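Long-range contact in DegV family protein (Streptococcus agalactiae, PDB 3LUP), which binds a fatty acid, elaidic acid in this crystal, and may take part in lipid transport or fatty acid metabolism: residues Q66-E80 with F99-L113. Residues are numbered along the deposited sequence; the frame is centred on the assembly and turned at random.
With ELA (Elaidic acid), chain B.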
loop_
_atom_site.group_PDB
_atom_site.type_symbol
_atom_site.label_atom_id
_atom_site.label_comp_id
_atom_site.label_asym_id
_atom_site.label_seq_id
_atom_site.Cartn_x
_atom_site.Cartn_y
_atom_site.Cartn_z
ATOM N N GLN A 66 9.021 4.319 10.253
ATOM C CA GLN A 66 8.220 3.143 10.567
ATOM C C GLN A 66 7.214 3.491 11.654
ATOM O O GLN A 66 7.480 4.372 12.474
ATOM C CB GLN A 66 9.130 2.015 11.054
ATOM C CG GLN A 66 10.033 1.439 9.979
ATOM C CD GLN A 66 11.159 0.587 10.536
ATOM O OE1 GLN A 66 10.950 -0.284 11.397
ATOM N NE2 GLN A 66 12.362 0.823 10.037
ATOM N N PRO A 67 6.042 2.828 11.656
ATOM C CA PRO A 67 5.166 2.994 12.821
ATOM C C PRO A 67 5.888 2.548 14.092
ATOM O O PRO A 67 6.896 1.850 14.011
ATOM C CB PRO A 67 3.964 2.085 12.520
ATOM C CG PRO A 67 4.233 1.446 11.217
ATOM C CD PRO A 67 5.360 2.158 10.541
ATOM N N SER A 68 5.393 2.978 15.247
ATOM C CA SER A 68 6.034 2.677 16.533
ATOM C C SER A 68 5.976 1.175 16.922
ATOM O O SER A 68 4.894 0.575 16.999
ATOM C CB SER A 68 5.420 3.565 17.624
ATOM O OG SER A 68 5.844 3.180 18.920
ATOM N N LEU A 69 7.143 0.574 17.155
ATOM C CA LEU A 69 7.207 -0.780 17.696
ATOM C C LEU A 69 6.520 -0.818 19.051
ATOM O O LEU A 69 5.811 -1.772 19.367
ATOM C CB LEU A 69 8.651 -1.251 17.864
ATOM C CG LEU A 69 9.515 -1.492 16.623
ATOM C CD1 LEU A 69 10.957 -1.777 17.027
ATOM C CD2 LEU A 69 8.945 -2.612 15.756
ATOM N N ALA A 70 6.733 0.231 19.843
ATOM C CA ALA A 70 6.149 0.342 21.173
ATOM C C ALA A 70 4.624 0.401 21.114
ATOM O O ALA A 70 3.954 -0.161 21.975
ATOM C CB ALA A 70 6.711 1.551 21.904
ATOM N N GLU A 71 4.084 1.069 20.101
ATOM C CA GLU A 71 2.637 1.162 19.942
ATOM C C GLU A 71 2.024 -0.183 19.584
ATOM O O GLU A 71 0.993 -0.560 20.130
ATOM C CB GLU A 71 2.260 2.202 18.894
ATOM C CG GLU A 71 2.376 3.613 19.379
ATOM C CD GLU A 71 1.600 4.591 18.524
ATOM O OE1 GLU A 71 1.267 4.240 17.372
ATOM O OE2 GLU A 71 1.319 5.714 19.002
ATOM N N LEU A 72 2.660 -0.894 18.660
ATOM C CA LEU A 72 2.255 -2.254 18.341
ATOM C C LEU A 72 2.311 -3.130 19.593
ATOM O O LEU A 72 1.337 -3.810 19.936
ATOM C CB LEU A 72 3.131 -2.844 17.225
ATOM C CG LEU A 72 2.824 -4.272 16.733
ATOM C CD1 LEU A 72 1.312 -4.569 16.566
ATOM C CD2 LEU A 72 3.601 -4.587 15.447
ATOM N N ASP A 73 3.453 -3.098 20.271
ATOM C CA ASP A 73 3.671 -3.879 21.476
ATOM C C ASP A 73 2.552 -3.691 22.487
ATOM O O ASP A 73 1.990 -4.671 22.973
ATOM C CB ASP A 73 5.000 -3.496 22.105
ATOM C CG ASP A 73 5.325 -4.334 23.301
ATOM O OD1 ASP A 73 5.160 -5.570 23.200
ATOM O OD2 ASP A 73 5.734 -3.762 24.339
ATOM N N ASP A 74 2.234 -2.430 22.783
ATOM C CA ASP A 74 1.176 -2.072 23.731
ATOM C C ASP A 74 -0.241 -2.431 23.230
ATOM O O ASP A 74 -1.130 -2.766 24.028
ATOM C CB ASP A 74 1.260 -0.579 24.090
ATOM C CG ASP A 74 2.597 -0.190 24.765
ATOM O OD1 ASP A 74 3.159 -1.002 25.547
ATOM O OD2 ASP A 74 3.081 0.948 24.519
ATOM N N LEU A 75 -0.442 -2.352 21.914
ATOM C CA LEU A 75 -1.701 -2.752 21.291
ATOM C C LEU A 75 -1.918 -4.267 21.394
ATOM O O LEU A 75 -3.036 -4.733 21.641
ATOM C CB LEU A 75 -1.737 -2.327 19.824
ATOM C CG LEU A 75 -3.039 -2.619 19.069
ATOM C CD1 LEU A 75 -4.262 -1.975 19.735
ATOM C CD2 LEU A 75 -2.924 -2.143 17.650
ATOM N N LEU A 76 -0.843 -5.020 21.193
ATOM C CA LEU A 76 -0.897 -6.459 21.303
ATOM C C LEU A 76 -1.302 -6.883 22.702
ATOM O O LEU A 76 -2.175 -7.737 22.874
ATOM C CB LEU A 76 0.444 -7.085 20.916
ATOM C CG LEU A 76 0.769 -7.144 19.421
ATOM C CD1 LEU A 76 2.030 -7.927 19.218
ATOM C CD2 LEU A 76 -0.347 -7.785 18.642
ATOM N N CYS A 77 -0.672 -6.273 23.696
ATOM C CA CYS A 77 -0.979 -6.537 25.093
ATOM C C CYS A 77 -2.438 -6.186 25.401
ATOM O O CYS A 77 -3.159 -6.985 26.000
ATOM C CB CYS A 77 -0.009 -5.764 25.988
ATOM S SG CYS A 77 -0.368 -5.881 27.743
ATOM N N GLN A 78 -2.866 -4.999 24.961
ATOM C CA GLN A 78 -4.258 -4.535 25.094
ATOM C C GLN A 78 -5.289 -5.498 24.471
ATOM O O GLN A 78 -6.347 -5.755 25.052
ATOM C CB GLN A 78 -4.404 -3.115 24.513
ATOM C CG GLN A 78 -5.646 -2.355 24.969
ATOM C CD GLN A 78 -5.816 -2.321 26.506
ATOM O OE1 GLN A 78 -4.839 -2.194 27.251
ATOM N NE2 GLN A 78 -7.066 -2.421 26.975
ATOM N N LEU A 79 -4.973 -6.031 23.299
ATOM C CA LEU A 79 -5.853 -6.986 22.629
ATOM C C LEU A 79 -5.990 -8.285 23.430
ATOM O O LEU A 79 -7.094 -8.816 23.583
ATOM C CB LEU A 79 -5.366 -7.256 21.195
ATOM C CG LEU A 79 -5.439 -6.063 20.225
ATOM C CD1 LEU A 79 -4.521 -6.235 19.037
ATOM C CD2 LEU A 79 -6.843 -5.833 19.758
ATOM N N GLU A 80 -4.863 -8.768 23.957
ATOM C CA GLU A 80 -4.829 -9.960 24.801
ATOM C C GLU A 80 -5.771 -9.843 25.989
ATOM O O GLU A 80 -6.498 -10.787 26.290
ATOM C CB GLU A 80 -3.401 -10.224 25.278
ATOM C CG GLU A 80 -3.185 -11.460 26.158
ATOM C CD GLU A 80 -1.697 -11.664 26.499
ATOM O OE1 GLU A 80 -0.835 -11.571 25.579
ATOM O OE2 GLU A 80 -1.382 -11.912 27.688
ATOM N N PHE A 99 9.924 -2.246 8.590
ATOM C CA PHE A 99 8.970 -2.424 9.673
ATOM C C PHE A 99 8.558 -3.880 9.830
ATOM O O PHE A 99 8.550 -4.412 10.942
ATOM C CB PHE A 99 7.740 -1.549 9.452
ATOM C CG PHE A 99 6.769 -1.595 10.582
ATOM C CD1 PHE A 99 5.485 -2.058 10.384
ATOM C CD2 PHE A 99 7.145 -1.191 11.850
ATOM C CE1 PHE A 99 4.572 -2.104 11.444
ATOM C CE2 PHE A 99 6.250 -1.240 12.913
ATOM C CZ PHE A 99 4.957 -1.703 12.718
ATOM N N TRP A 100 8.222 -4.518 8.711
ATOM C CA TRP A 100 7.895 -5.938 8.694
ATOM C C TRP A 100 8.977 -6.804 9.364
ATOM O O TRP A 100 8.684 -7.607 10.253
ATOM C CB TRP A 100 7.640 -6.413 7.274
ATOM C CG TRP A 100 7.240 -7.831 7.255
ATOM C CD1 TRP A 100 5.977 -8.329 7.398
ATOM C CD2 TRP A 100 8.107 -8.962 7.113
ATOM N NE1 TRP A 100 6.005 -9.701 7.352
ATOM C CE2 TRP A 100 7.298 -10.115 7.171
ATOM C CE3 TRP A 100 9.493 -9.114 6.930
ATOM C CZ2 TRP A 100 7.827 -11.410 7.064
ATOM C CZ3 TRP A 100 10.024 -10.405 6.821
ATOM C CH2 TRP A 100 9.191 -11.531 6.893
ATOM N N GLN A 101 10.228 -6.641 8.945
ATOM C CA GLN A 101 11.315 -7.382 9.561
ATOM C C GLN A 101 11.500 -7.019 11.026
ATOM O O GLN A 101 11.840 -7.884 11.855
ATOM C CB GLN A 101 12.613 -7.169 8.807
ATOM C CG GLN A 101 13.575 -8.314 9.035
ATOM C CD GLN A 101 14.528 -8.543 7.869
ATOM O OE1 GLN A 101 15.744 -8.601 8.071
ATOM N NE2 GLN A 101 13.983 -8.689 6.647
ATOM N N ASN A 102 11.273 -5.745 11.339
ATOM C CA ASN A 102 11.479 -5.241 12.691
ATOM C C ASN A 102 10.441 -5.693 13.711
ATOM O O ASN A 102 10.744 -5.775 14.897
ATOM C CB ASN A 102 11.625 -3.719 12.693
ATOM C CG ASN A 102 13.027 -3.275 12.333
ATOM O OD1 ASN A 102 13.999 -3.810 12.848
ATOM N ND2 ASN A 102 13.138 -2.302 11.444
ATOM N N ILE A 103 9.231 -6.005 13.261
ATOM C CA ILE A 103 8.173 -6.420 14.184
ATOM C C ILE A 103 8.140 -7.913 14.467
ATOM O O ILE A 103 7.371 -8.334 15.322
ATOM C CB ILE A 103 6.752 -6.014 13.707
ATOM C CG1 ILE A 103 6.462 -6.582 12.325
ATOM C CG2 ILE A 103 6.592 -4.525 13.694
ATOM C CD1 ILE A 103 5.045 -6.486 11.952
ATOM N N GLN A 104 8.957 -8.706 13.761
ATOM C CA GLN A 104 8.858 -10.177 13.799
ATOM C C GLN A 104 9.114 -10.799 15.167
ATOM O O GLN A 104 8.498 -11.819 15.524
ATOM C CB GLN A 104 9.792 -10.835 12.780
ATOM C CG GLN A 104 9.441 -10.610 11.322
ATOM C CD GLN A 104 7.978 -10.860 11.003
ATOM O OE1 GLN A 104 7.485 -11.990 11.075
ATOM N NE2 GLN A 104 7.270 -9.791 10.637
ATOM N N PHE A 105 10.029 -10.204 15.927
ATOM C CA PHE A 105 10.370 -10.743 17.239
ATOM C C PHE A 105 9.163 -10.676 18.170
ATOM O O PHE A 105 9.038 -11.481 19.086
ATOM C CB PHE A 105 11.587 -10.027 17.838
ATOM C CG PHE A 105 11.275 -8.680 18.438
ATOM C CD1 PHE A 105 10.996 -7.581 17.621
ATOM C CD2 PHE A 105 11.267 -8.507 19.823
ATOM C CE1 PHE A 105 10.706 -6.332 18.177
ATOM C CE2 PHE A 105 10.985 -7.264 20.391
ATOM C CZ PHE A 105 10.706 -6.173 19.566
ATOM N N LEU A 106 8.261 -9.736 17.907
ATOM C CA LEU A 106 7.090 -9.534 18.750
ATOM C C LEU A 106 6.158 -10.741 18.853
ATOM O O LEU A 106 5.455 -10.897 19.854
ATOM C CB LEU A 106 6.320 -8.271 18.338
ATOM C CG LEU A 106 6.918 -6.907 18.739
ATOM C CD1 LEU A 106 5.937 -5.772 18.457
ATOM C CD2 LEU A 106 7.329 -6.872 20.212
ATOM N N ILE A 107 6.158 -11.601 17.837
ATOM C CA ILE A 107 5.372 -12.842 17.886
ATOM C C ILE A 107 5.778 -13.747 19.063
ATOM O O ILE A 107 4.910 -14.328 19.729
ATOM C CB ILE A 107 5.417 -13.606 16.543
ATOM C CG1 ILE A 107 4.830 -12.721 15.425
ATOM C CG2 ILE A 107 4.708 -14.986 16.654
ATOM C CD1 ILE A 107 5.276 -13.092 14.005
ATOM N N GLU A 108 7.080 -13.842 19.329
ATOM C CA GLU A 108 7.590 -14.599 20.481
ATOM C C GLU A 108 7.345 -13.932 21.841
ATOM O O GLU A 108 7.351 -14.611 22.871
ATOM C CB GLU A 108 9.083 -14.882 20.306
ATOM C CG GLU A 108 9.379 -16.198 19.598
ATOM C CD GLU A 108 8.492 -16.421 18.381
ATOM O OE1 GLU A 108 8.657 -15.695 17.364
ATOM O OE2 GLU A 108 7.624 -17.322 18.455
ATOM N N GLU A 109 7.131 -12.611 21.827
ATOM C CA GLU A 109 6.946 -11.806 23.051
ATOM C C GLU A 109 5.498 -11.791 23.561
ATOM O O GLU A 109 5.241 -11.328 24.675
ATOM C CB GLU A 109 7.412 -10.354 22.846
ATOM C CG GLU A 109 8.809 -10.183 22.254
ATOM C CD GLU A 109 9.932 -10.450 23.243
ATOM O OE1 GLU A 109 9.679 -10.398 24.466
ATOM O OE2 GLU A 109 11.076 -10.697 22.791
ATOM N N HIS A 110 4.567 -12.278 22.736
ATOM C CA HIS A 110 3.153 -12.404 23.114
ATOM C C HIS A 110 2.647 -13.825 22.885
ATOM O O HIS A 110 1.834 -14.067 21.982
ATOM C CB HIS A 110 2.308 -11.391 22.351
ATOM C CG HIS A 110 2.646 -9.978 22.684
ATOM N ND1 HIS A 110 1.950 -9.248 23.623
ATOM C CD2 HIS A 110 3.629 -9.169 22.227
ATOM C CE1 HIS A 110 2.478 -8.041 23.715
ATOM N NE2 HIS A 110 3.501 -7.970 22.884
ATOM N N PRO A 111 3.120 -14.776 23.708
ATOM C CA PRO A 111 2.803 -16.180 23.462
ATOM C C PRO A 111 1.331 -16.540 23.728
ATOM O O PRO A 111 0.880 -17.607 23.312
ATOM C CB PRO A 111 3.743 -16.921 24.417
ATOM C CG PRO A 111 3.972 -15.966 25.511
ATOM C CD PRO A 111 3.940 -14.603 24.920
ATOM N N ASN A 112 0.591 -15.646 24.384
ATOM C CA ASN A 112 -0.829 -15.878 24.663
ATOM C C ASN A 112 -1.788 -15.529 23.526
ATOM O O ASN A 112 -2.995 -15.681 23.679
ATOM C CB ASN A 112 -1.248 -15.204 25.964
ATOM C CG ASN A 112 -0.682 -15.909 27.192
ATOM O OD1 ASN A 112 0.207 -15.377 27.866
ATOM N ND2 ASN A 112 -1.189 -17.118 27.486
ATOM N N LEU A 113 -1.249 -15.077 22.393
ATOM C CA LEU A 113 -2.034 -14.890 21.168
ATOM C C LEU A 113 -1.417 -15.678 20.029
ATOM O O LEU A 113 -0.205 -15.896 20.003
ATOM C CB LEU A 113 -2.062 -13.423 20.743
ATOM C CG LEU A 113 -2.643 -12.343 21.647
ATOM C CD1 LEU A 113 -1.901 -11.044 21.364
ATOM C CD2 LEU A 113 -4.154 -12.192 21.443
HETATM C CA ELA B . 10.457 3.625 6.568
HETATM C C ELA B . 11.779 4.271 6.996
HETATM O O ELA B . 12.240 5.320 6.455
HETATM C C3 ELA B . 9.234 4.513 6.784
HETATM C C4 ELA B . 7.941 3.717 6.635
HETATM C C5 ELA B . 6.999 4.306 5.566
HETATM C C6 ELA B . 7.353 3.799 4.161
HETATM C C7 ELA B . 6.766 4.558 2.977
HETATM C C8 ELA B . 7.276 3.953 1.664
HETATM C C9 ELA B . 6.210 3.987 0.577
HETATM C C10 ELA B . 6.529 3.711 -0.845
HETATM C C11 ELA B . 5.641 4.277 -1.934
HETATM C C12 ELA B . 5.241 3.234 -2.969
HETATM C C13 ELA B . 3.767 2.868 -2.919
HETATM C C14 ELA B . 3.200 2.476 -4.276
HETATM C C15 ELA B . 1.691 2.216 -4.159
HETATM C C16 ELA B . 1.086 1.512 -5.375
HETATM C C17 ELA B . 0.518 0.149 -4.997
HETATM C C18 ELA B . -0.767 -0.178 -5.749
HETATM O OXT ELA B . 12.446 3.729 7.907
#
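Pro-67 lies flat against Phe-99, its CG over the ring centre, 3.5 Å from the centroid, a CH-pi contact. Ile-103 CG2 covers the opposite face near the rim, while Phe-91 meets the ring edge-to-face. With CG anti to the backbone N (chi1 -175°), Phe-99 reaches in under the start of helix 69-81. Leu-72 continues this tight side: its CD2 touches Ile-103 CG2 at 3.5 Å. One step along, Leu-106 is a knob in the hole formed by Leu-69, Leu-72, Asp-73 and Leu-76.

Farther on, Leu-76 CB sits over the His-110 ring, 3.7 Å from its centroid. His-110 NE2 donates to Asp-73 OD1 in a fairly straight bond of 2.9 Å; the oxygen lies close to the ring plane, but the carboxylate is turned 68° from it. The partly exposed side is looser: Glu-80 merely rests its carboxylate carbon CD on Asn-112 CB, 3.6 Å away. At the ligand end, Asn-102 ND2 gives Gln-66 OE1 a bent hydrogen bond of 3.0 Å, the two amide planes nearly parallel but offset, each partner tilted out of the other's plane.

The contact packs two connections on one side of the parallel sheet, with Leu-75 and Leu-79 facing strands 26-29 and 6-11. Polar bonds therefore flank an apolar centre: the carboxylate probably favours a protonated His-110, and Asn-102 probably helps to orient the amide of Gln-66, which lines the fatty-acid pocket.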